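PDB 5UJP: Glyoxalase/bleomycin resisance protein/dioxygenase from Streptomyces sp. CB03234, which is of uncertain function but belongs to the glyoxalase/bleomycin resistance/dioxygenase superfamily, binds calcium and riboflavin, and may have dioxygenase activity. Local coordinates for residues A[5-10]-A[106-111]. Numbering follows the deposited sequence.
Sequences FSVPVS and DGNVIG
Two βαβββ modules make up this vicinal oxygen chelate fold, and here the end of strand 3-8 in the first meets the turn 106-108 that leads into strand 109-113 in the second. Side chains of the turn reach across to two backbone groups and one hydroxyl. N108, with CG anti to its carbonyl carbon (chi1 -65°), sends ND2 to P8 O at 2.9 Å. The N-H...O line is nearly straight at 171°, and the acceptor lies in the amide plane, although the donor sits above the carbonyl plane. P8, lacking an N-H, offers only this oxygen, which also accepts the N-H of G62. ND2 has its strongest polar partner in D104 OD2, and OD1 takes the backbone N of L64, so this buried amide is held from both ends and its rotation is fixed. Asparagine suits the place because one short group both donates and accepts. Hydrocarbon lies against it: V7 puts a compact methyl, CG1, 3.4 Å from N108 ND2, and P8 CG lies 3.6 Å from N108 OD1.

Nearer solvent, D106 grips S10, its two oxygens matching the short hydroxyl and adjacent N-H of one serine. S10 OG donates to the syn lone pair of D106 OD1 at 2.6 Å, while S10 N reaches D106 OD2 at 3.0 Å from above the carboxylate plane. G107 takes positive phi (107°), where a CB would collide with the preceding carbonyl oxygen. The bonds thus link the two modules whose pairing defines the vicinal oxygen chelate fold.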
ATOM      1  N   PHE A   5      -4.150  -2.300  -0.896  0.63 16.87           N
ATOM      2  CA  PHE A   5      -3.498  -2.065   0.383  0.63 16.84           C
ATOM      3  C   PHE A   5      -4.530  -2.113   1.501  0.63 15.94           C
ATOM      4  O   PHE A   5      -5.661  -1.640   1.336  0.63 17.47           O
ATOM      5  CB  PHE A   5      -2.797  -0.685   0.409  0.63 20.33           C
ATOM      6  CG  PHE A   5      -1.831  -0.514   1.546  0.63 37.21           C
ATOM      7  CD1 PHE A   5      -2.276  -0.227   2.827  0.63 41.38           C
ATOM      8  CD2 PHE A   5      -0.470  -0.646   1.331  0.63 36.77           C
ATOM      9  CE1 PHE A   5      -1.383  -0.084   3.868  0.63 35.55           C
ATOM     10  CE2 PHE A   5       0.429  -0.492   2.361  0.63 84.02           C
ATOM     11  CZ  PHE A   5      -0.025  -0.212   3.631  0.63106.32           C
ATOM     12  N   SER A   6      -4.120  -2.643   2.664  1.00 17.90           N
ATOM     13  CA  SER A   6      -5.004  -2.776   3.818  1.00 18.88           C
ATOM     14  C   SER A   6      -4.754  -1.645   4.801  1.00 19.77           C
ATOM     15  O   SER A   6      -3.645  -1.499   5.317  1.00 25.20           O
ATOM     16  CB  SER A   6      -4.818  -4.138   4.507  1.00 19.94           C
ATOM     17  OG  SER A   6      -5.166  -5.185   3.644  1.00 21.91           O
ATOM     18  N   VAL A   7      -5.785  -0.854   5.059  1.00 19.13           N
ATOM     19  CA  VAL A   7      -5.699   0.310   5.935  1.00 18.15           C
ATOM     20  C   VAL A   7      -6.232  -0.116   7.300  1.00 18.07           C
ATOM     21  O   VAL A   7      -7.382  -0.571   7.379  1.00 19.40           O
ATOM     22  CB  VAL A   7      -6.521   1.468   5.362  1.00 17.56           C
ATOM     23  CG1 VAL A   7      -6.446   2.667   6.317  1.00 18.26           C
ATOM     24  CG2 VAL A   7      -5.991   1.833   3.961  1.00 18.67           C
ATOM     25  N   PRO A   8      -5.459   0.031   8.376  1.00 17.85           N
ATOM     26  CA  PRO A   8      -5.928  -0.440   9.695  1.00 18.15           C
ATOM     27  C   PRO A   8      -6.846   0.592  10.342  1.00 18.74           C
ATOM     28  O   PRO A   8      -6.429   1.722  10.657  1.00 18.31           O
ATOM     29  CB  PRO A   8      -4.623  -0.605  10.486  1.00 18.06           C
ATOM     30  CG  PRO A   8      -3.739   0.429   9.898  1.00 18.55           C
ATOM     31  CD  PRO A   8      -4.065   0.499   8.434  1.00 17.61           C
ATOM     32  N   VAL A   9      -8.101   0.175  10.603  1.00 20.71           N
ATOM     33  CA  VAL A   9      -9.088   1.068  11.205  1.00 19.61           C
ATOM     34  C   VAL A   9      -9.631   0.446  12.490  1.00 20.50           C
ATOM     35  O   VAL A   9      -9.520  -0.757  12.725  1.00 25.21           O
ATOM     36  CB  VAL A   9     -10.237   1.404  10.226  1.00 19.53           C
ATOM     37  CG1 VAL A   9      -9.679   2.044   8.908  1.00 22.13           C
ATOM     38  CG2 VAL A   9     -11.082   0.162   9.978  1.00 19.88           C
ATOM     39  N   SER A  10     -10.196   1.307  13.347  1.00 22.42           N
ATOM     40  CA  SER A  10     -10.750   0.829  14.613  1.00 25.14           C
ATOM     41  C   SER A  10     -12.232   0.518  14.527  1.00 25.68           C
ATOM     42  O   SER A  10     -12.731  -0.320  15.290  1.00 29.14           O
ATOM     43  CB  SER A  10     -10.541   1.856  15.732  1.00 26.65           C
ATOM     44  OG  SER A  10     -11.257   3.054  15.494  1.00 29.24           O
ATOM     45  N   ASP A 106      -8.958   7.670  12.362  1.00 23.45           N
ATOM     46  CA  ASP A 106      -8.048   7.001  13.284  1.00 23.80           C
ATOM     47  C   ASP A 106      -6.657   7.595  13.252  1.00 20.88           C
ATOM     48  O   ASP A 106      -5.836   7.252  14.114  1.00 23.28           O
ATOM     49  CB  ASP A 106      -7.909   5.519  12.957  1.00 24.16           C
ATOM     50  CG  ASP A 106      -9.130   4.730  13.304  1.00 25.38           C
ATOM     51  OD1 ASP A 106      -9.516   4.759  14.491  1.00 28.43           O
ATOM     52  OD2 ASP A 106      -9.720   4.121  12.381  1.00 25.05           O
ATOM     53  N   GLY A 107      -6.355   8.424  12.239  1.00 20.18           N
ATOM     54  CA  GLY A 107      -5.023   8.966  12.097  1.00 20.56           C
ATOM     55  C   GLY A 107      -4.202   8.385  10.968  1.00 18.20           C
ATOM     56  O   GLY A 107      -3.061   8.817  10.780  1.00 19.46           O
ATOM     57  N   ASN A 108      -4.749   7.446  10.194  1.00 17.49           N
ATOM     58  CA  ASN A 108      -4.031   6.990   9.000  1.00 16.24           C
ATOM     59  C   ASN A 108      -3.844   8.163   8.060  1.00 17.20           C
ATOM     60  O   ASN A 108      -4.767   8.948   7.852  1.00 18.10           O
ATOM     61  CB  ASN A 108      -4.849   5.914   8.276  1.00 16.52           C
ATOM     62  CG  ASN A 108      -5.010   4.663   9.078  1.00 16.63           C
ATOM     63  OD1 ASN A 108      -3.997   4.041   9.454  1.00 18.88           O
ATOM     64  ND2 ASN A 108      -6.256   4.245   9.316  1.00 18.29           N
ATOM     65  N   VAL A 109      -2.656   8.292   7.488  1.00 16.40           N
ATOM     66  CA  VAL A 109      -2.360   9.405   6.588  1.00 15.28           C
ATOM     67  C   VAL A 109      -2.435   8.894   5.157  1.00 15.66           C
ATOM     68  O   VAL A 109      -1.727   7.933   4.779  1.00 18.17           O
ATOM     69  CB  VAL A 109      -0.961   9.991   6.854  1.00 16.28           C
ATOM     70  CG1 VAL A 109      -0.676  11.165   5.900  1.00 16.65           C
ATOM     71  CG2 VAL A 109      -0.849  10.477   8.295  1.00 18.50           C
ATOM     72  N   ILE A 110      -3.271   9.541   4.362  1.00 15.36           N
ATOM     73  CA  ILE A 110      -3.449   9.228   2.941  1.00 15.99           C
ATOM     74  C   ILE A 110      -2.806  10.371   2.168  1.00 15.73           C
ATOM     75  O   ILE A 110      -3.122  11.534   2.423  1.00 17.05           O
ATOM     76  CB  ILE A 110      -4.939   9.101   2.565  1.00 16.97           C
ATOM     77  CG1 ILE A 110      -5.653   8.130   3.538  1.00 18.94           C
ATOM     78  CG2 ILE A 110      -5.075   8.786   1.073  1.00 19.22           C
ATOM     79  CD1 ILE A 110      -5.150   6.693   3.459  1.00 21.58           C
ATOM     80  N   GLY A 111      -1.879  10.057   1.268  1.00 15.72           N
ATOM     81  CA  GLY A 111      -1.258  11.056   0.413  1.00 15.79           C
ATOM     82  C   GLY A 111      -1.863  11.050  -0.980  1.00 16.31           C
ATOM     83  O   GLY A 111      -2.247  10.006  -1.501  1.00 15.73           O
TER